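UDP-glucose 4-epimerase (Campylobacter jejuni subsp. jejuni serotype O:2, PDB 7K3P) interconverts UDP-glucose and UDP-galactose, and probably their N-acetylated counterparts as well, by inverting the sugar at C4 with the help of a bound NAD. Local coordinates at residues A[253-257]-A[320-324]; A[131-135]-A[258-263]. The protein carries 2 engineered substitutions. One frame throughout, in Å; residues are numbered along the deposited sequence.

Overall arrangement
Both contacts use helix 248-261, which packs against the parallel sheet of the NAD-binding Rossmann-type domain. In contact 2 its C-terminal end and the residues that follow, 258-263, rest on strand 132-136 in the interior of that sheet. One turn earlier, in contact 1, residues 253-257 of the same helix receive the loop 320-324, which arrives from much later in the chain. The centres of the two contacts lie 10 Å apart, and they meet directly where H255 CD2 packs on I134 CG2 at 3.8 Å. Neither reaches the cofactor: the side chain of A254 is about 11 Å from the NAD, that of F133 about 10 Å.

Contact 1 of 2, residues A[253-257]-A[320-324]; sequences SAHLA and LTSWQ
The indole of W323 lies against helix 248-261 with one face over A254 and its nitrogen edge turned to S253. The methyl of A254 stands almost squarely above the five-membered ring, CB being 3.6 Å from the ring centroid and 12° off the ring normal, a CH-pi contact. Alanine suits this place because a small side chain lets the flat ring come down close to the backbone, where A254 CA is 3.3 Å from W323 CD1. At the ring edge, W323 NE1 donates to S253 OG over 2.8 Å. The oxygen lies nearly in the indole plane, but the bond is bent, with 137° at the hydrogen; NE1 also makes a weak bond to the D250 carbonyl, to which S253 OG is bonded too. A buried indole N-H is thus satisfied while its ring packs as a hydrocarbon. The reach of the ring comes from W323 CG standing anti to the backbone N (chi1 -178°), which carries it out of the loop and along the helix. Behind it, A257 CB meets W323 CB at 3.6 Å, so a second alanine leaves room for the root of the same side chain. V272 touches both A254 and W323. The loop is shaped by T321, whose OG1 accepts from W323 N at 3.0 Å and is also bonded to the I317 carbonyl. The result is an ST turn that presents an indole to a helix alanine, where the loop after helix 315-320 meets the Rossmann-type domain of this epimerase.

Contact 2 of 2, residues A[131-135]-A[258-263]; sequences NKFIF and ALDYLK
I134 drives its CD1 methyl against L259, meeting CD1 of that leucine at 3.5 Å, tighter than usual for two carbons, while the two side chains cross at about a right angle. The isoleucine chi2 of 93°, off a staggered value, is consistent with this tight fit. The branched isoleucine also serves two partners: CG2, anti to the backbone N, packs on A258 CB at 4.0 Å, whereas CG1 takes the position beside that N and carries CD1 to L259. L259 reaches the strand from a CB that does not face it directly; with CG anti to its backbone N (chi1 179°), the side chain extends far enough to bring CD1 to I134. The small methyl of A258 allows the helix to lie close to the strand. This is the packing of a helix on the face of a Rossmann-type parallel sheet: K132 and I134, two residues apart, face the helix, and F133 between them faces the other way, onto L173 of helix 161-179, so that the strand has helices on both faces. L262 continues the apolar row, placing CD1 4.1 Å from K132 CB. K132 suits the start of this interior strand, where its aliphatic part can cover leucines while its amine travels outward. Beyond CG the chain is fully extended: K132 CD passes L259 CD1 at 4.2 Å, and K132 CE comes 3.7 Å from L262 O, a carbonyl hydrogen-bonded to K184. K132 NZ ends 3.9 Å from K263 CA; the two lysine chains cross at a slant, and K263 NZ, beyond a bend at chi3, stays 6.8 Å from K132 NZ.

Contact 1 of 2, residues A[253-257]-A[320-324]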
loop_
_atom_site.group_PDB
_atom_site.type_symbol
_atom_site.label_atom_id
_atom_site.label_comp_id
_atom_site.label_asym_id
_atom_site.label_seq_id
_atom_site.Cartn_x
_atom_site.Cartn_y
_atom_site.Cartn_z
ATOM N N SER A 253 2.329 -17.040 21.762
ATOM C CA SER A 253 1.462 -18.215 21.683
ATOM C C SER A 253 0.281 -17.983 20.739
ATOM O O SER A 253 -0.210 -18.911 20.087
ATOM C CB SER A 253 0.993 -18.657 23.089
ATOM O OG SER A 253 0.115 -17.698 23.664
ATOM N N ALA A 254 -0.171 -16.737 20.630
ATOM C CA ALA A 254 -1.301 -16.443 19.735
ATOM C C ALA A 254 -0.948 -16.670 18.272
ATOM O O ALA A 254 -1.822 -16.901 17.434
ATOM C CB ALA A 254 -1.809 -15.008 19.942
ATOM N N HIS A 255 0.336 -16.576 17.947
ATOM C CA HIS A 255 0.751 -16.830 16.571
ATOM C C HIS A 255 0.654 -18.339 16.276
ATOM O O HIS A 255 0.214 -18.745 15.196
ATOM C CB HIS A 255 2.151 -16.262 16.330
ATOM C CG HIS A 255 2.161 -14.780 16.096
ATOM N ND1 HIS A 255 1.980 -13.860 17.109
ATOM C CD2 HIS A 255 2.307 -14.060 14.955
ATOM C CE1 HIS A 255 2.038 -12.638 16.604
ATOM N NE2 HIS A 255 2.236 -12.729 15.303
ATOM N N LEU A 256 1.030 -19.160 17.257
ATOM C CA LEU A 256 0.841 -20.605 17.146
ATOM C C LEU A 256 -0.645 -20.899 17.017
ATOM O O LEU A 256 -1.066 -21.643 16.126
ATOM C CB LEU A 256 1.445 -21.333 18.356
ATOM C CG LEU A 256 2.939 -21.651 18.287
ATOM C CD1 LEU A 256 3.805 -20.392 18.463
ATOM C CD2 LEU A 256 3.319 -22.723 19.322
ATOM N N ALA A 257 -1.454 -20.278 17.877
ATOM C CA ALA A 257 -2.896 -20.503 17.805
ATOM C C ALA A 257 -3.467 -20.109 16.447
ATOM O O ALA A 257 -4.383 -20.765 15.955
ATOM C CB ALA A 257 -3.633 -19.787 18.951
ATOM N N LEU A 320 -12.903 -18.081 18.371
ATOM C CA LEU A 320 -12.588 -18.881 17.182
ATOM C C LEU A 320 -11.317 -19.742 17.267
ATOM O O LEU A 320 -11.073 -20.597 16.406
ATOM C CB LEU A 320 -12.539 -17.981 15.945
ATOM C CG LEU A 320 -13.844 -17.761 15.180
ATOM C CD1 LEU A 320 -15.013 -17.709 16.127
ATOM C CD2 LEU A 320 -13.781 -16.484 14.327
ATOM N N THR A 321 -10.510 -19.540 18.301
ATOM C CA THR A 321 -9.258 -20.271 18.416
ATOM C C THR A 321 -9.039 -20.845 19.814
ATOM O O THR A 321 -9.819 -20.608 20.734
ATOM C CB THR A 321 -8.050 -19.372 18.064
ATOM O OG1 THR A 321 -7.610 -18.669 19.239
ATOM C CG2 THR A 321 -8.435 -18.377 16.975
ATOM N N SER A 322 -7.947 -21.579 19.961
ATOM C CA SER A 322 -7.618 -22.220 21.219
ATOM C C SER A 322 -6.668 -21.350 22.032
ATOM O O SER A 322 -6.104 -21.817 23.021
ATOM C CB SER A 322 -6.920 -23.548 20.936
ATOM O OG SER A 322 -5.667 -23.303 20.301
ATOM N N TRP A 323 -6.466 -20.099 21.614
ATOM C CA TRP A 323 -5.505 -19.245 22.314
ATOM C C TRP A 323 -5.944 -18.956 23.752
ATOM O O TRP A 323 -7.052 -18.476 23.983
ATOM C CB TRP A 323 -5.271 -17.926 21.569
ATOM C CG TRP A 323 -4.257 -17.073 22.260
ATOM C CD1 TRP A 323 -2.941 -17.381 22.481
ATOM C CD2 TRP A 323 -4.461 -15.776 22.821
ATOM N NE1 TRP A 323 -2.325 -16.365 23.165
ATOM C CE2 TRP A 323 -3.244 -15.347 23.379
ATOM C CE3 TRP A 323 -5.578 -14.920 22.930
ATOM C CZ2 TRP A 323 -3.078 -14.116 24.013
ATOM C CZ3 TRP A 323 -5.428 -13.698 23.565
ATOM C CH2 TRP A 323 -4.188 -13.303 24.093
ATOM N N GLN A 324 -5.056 -19.239 24.700
ATOM C CA GLN A 324 -5.300 -18.958 26.108
ATOM C C GLN A 324 -4.049 -18.360 26.725
ATOM O O GLN A 324 -3.047 -19.051 26.931
ATOM C CB GLN A 324 -5.703 -20.236 26.867
ATOM C CG GLN A 324 -6.043 -19.990 28.346
ATOM C CD GLN A 324 -6.484 -21.260 29.049
ATOM O OE1 GLN A 324 -7.337 -21.993 28.536
ATOM N NE2 GLN A 324 -5.894 -21.535 30.218
#

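Contact 2 of 2, residues A[131-135]-A[258-263]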
loop_
_atom_site.group_PDB
_atom_site.type_symbol
_atom_site.label_atom_id
_atom_site.label_comp_id
_atom_site.label_asym_id
_atom_site.label_seq_id
_atom_site.Cartn_x
_atom_site.Cartn_y
_atom_site.Cartn_z
ATOM N N ASN A 131 0.690 -21.875 1.520
ATOM C CA ASN A 131 -0.715 -21.497 1.487
ATOM C C ASN A 131 -1.310 -21.131 2.847
ATOM O O ASN A 131 -2.517 -20.944 2.981
ATOM C CB ASN A 131 -1.536 -22.576 0.775
ATOM C CG ASN A 131 -1.547 -22.380 -0.732
ATOM O OD1 ASN A 131 -1.655 -21.250 -1.213
ATOM N ND2 ASN A 131 -1.434 -23.475 -1.483
ATOM N N LYS A 132 -0.450 -21.043 3.850
ATOM C CA LYS A 132 -0.832 -20.490 5.143
ATOM C C LYS A 132 0.149 -19.378 5.516
ATOM O O LYS A 132 1.356 -19.613 5.625
ATOM C CB LYS A 132 -0.858 -21.586 6.216
ATOM C CG LYS A 132 -1.976 -22.629 5.976
ATOM C CD LYS A 132 -1.790 -23.858 6.847
ATOM C CE LYS A 132 -2.872 -24.894 6.527
ATOM N NZ LYS A 132 -2.699 -26.091 7.378
ATOM N N PHE A 133 -0.376 -18.170 5.704
ATOM C CA PHE A 133 0.459 -16.996 5.967
ATOM C C PHE A 133 -0.012 -16.304 7.252
ATOM O O PHE A 133 -1.114 -15.763 7.288
ATOM C CB PHE A 133 0.343 -16.034 4.770
ATOM C CG PHE A 133 1.404 -14.964 4.729
ATOM C CD1 PHE A 133 1.474 -13.985 5.713
ATOM C CD2 PHE A 133 2.317 -14.924 3.680
ATOM C CE1 PHE A 133 2.457 -12.984 5.664
ATOM C CE2 PHE A 133 3.300 -13.942 3.620
ATOM C CZ PHE A 133 3.373 -12.966 4.611
ATOM N N ILE A 134 0.797 -16.335 8.310
ATOM C CA ILE A 134 0.421 -15.618 9.524
ATOM C C ILE A 134 1.183 -14.288 9.544
ATOM O O ILE A 134 2.426 -14.269 9.512
ATOM C CB ILE A 134 0.616 -16.475 10.809
ATOM C CG1 ILE A 134 -0.361 -17.669 10.808
ATOM C CG2 ILE A 134 0.351 -15.639 12.060
ATOM C CD1 ILE A 134 0.215 -18.910 10.236
ATOM N N PHE A 135 0.440 -13.178 9.544
ATOM C CA PHE A 135 1.053 -11.844 9.442
ATOM C C PHE A 135 0.912 -11.058 10.740
ATOM O O PHE A 135 -0.210 -10.835 11.227
ATOM C CB PHE A 135 0.413 -11.074 8.289
ATOM C CG PHE A 135 0.971 -9.683 8.088
ATOM C CD1 PHE A 135 2.345 -9.467 8.054
ATOM C CD2 PHE A 135 0.114 -8.601 7.886
ATOM C CE1 PHE A 135 2.865 -8.173 7.857
ATOM C CE2 PHE A 135 0.614 -7.312 7.679
ATOM C CZ PHE A 135 1.998 -7.101 7.659
ATOM N N ALA A 258 -2.929 -19.043 15.842
ATOM C CA ALA A 258 -3.398 -18.560 14.528
ATOM C C ALA A 258 -3.106 -19.579 13.432
ATOM O O ALA A 258 -3.890 -19.761 12.498
ATOM C CB ALA A 258 -2.723 -17.213 14.175
ATOM N N LEU A 259 -1.943 -20.209 13.526
ATOM C CA LEU A 259 -1.574 -21.238 12.555
ATOM C C LEU A 259 -2.501 -22.437 12.716
ATOM O O LEU A 259 -3.057 -22.939 11.731
ATOM C CB LEU A 259 -0.113 -21.657 12.738
ATOM C CG LEU A 259 0.335 -22.750 11.769
ATOM C CD1 LEU A 259 -0.040 -22.356 10.347
ATOM C CD2 LEU A 259 1.829 -23.002 11.894
ATOM N N ASP A 260 -2.691 -22.867 13.965
ATOM C CA ASP A 260 -3.612 -23.968 14.264
ATOM C C ASP A 260 -4.979 -23.669 13.677
ATOM O O ASP A 260 -5.593 -24.528 13.037
ATOM C CB ASP A 260 -3.724 -24.192 15.777
ATOM C CG ASP A 260 -2.493 -24.861 16.361
ATOM O OD1 ASP A 260 -1.753 -25.523 15.592
ATOM O OD2 ASP A 260 -2.264 -24.730 17.593
ATOM N N TYR A 261 -5.434 -22.430 13.852
ATOM C CA TYR A 261 -6.741 -22.018 13.341
ATOM C C TYR A 261 -6.880 -22.196 11.826
ATOM O O TYR A 261 -7.962 -22.536 11.336
ATOM C CB TYR A 261 -7.055 -20.563 13.749
ATOM C CG TYR A 261 -8.200 -19.948 12.982
ATOM C CD1 TYR A 261 -7.968 -19.279 11.791
ATOM C CD2 TYR A 261 -9.520 -20.033 13.445
ATOM C CE1 TYR A 261 -9.000 -18.716 11.070
ATOM C CE2 TYR A 261 -10.577 -19.466 12.717
ATOM C CZ TYR A 261 -10.292 -18.809 11.526
ATOM O OH TYR A 261 -11.279 -18.225 10.771
ATOM N N LEU A 262 -5.803 -21.943 11.077
ATOM C CA LEU A 262 -5.869 -22.039 9.607
ATOM C C LEU A 262 -5.955 -23.485 9.060
ATOM O O LEU A 262 -6.114 -23.688 7.846
ATOM C CB LEU A 262 -4.699 -21.283 8.938
ATOM C CG LEU A 262 -4.760 -19.746 8.893
ATOM C CD1 LEU A 262 -3.571 -19.164 8.113
ATOM C CD2 LEU A 262 -6.066 -19.262 8.271
ATOM N N LYS A 263 -5.844 -24.486 9.936
ATOM C CA LYS A 263 -5.970 -25.883 9.490
ATOM C C LYS A 263 -7.331 -26.170 8.850
ATOM O O LYS A 263 -7.405 -26.714 7.751
ATOM C CB LYS A 263 -5.711 -26.868 10.633
ATOM C CG LYS A 263 -4.234 -27.048 10.990
ATOM C CD LYS A 263 -3.996 -28.252 11.919
ATOM C CE LYS A 263 -4.567 -29.549 11.333
ATOM N NZ LYS A 263 -4.200 -30.764 12.128
#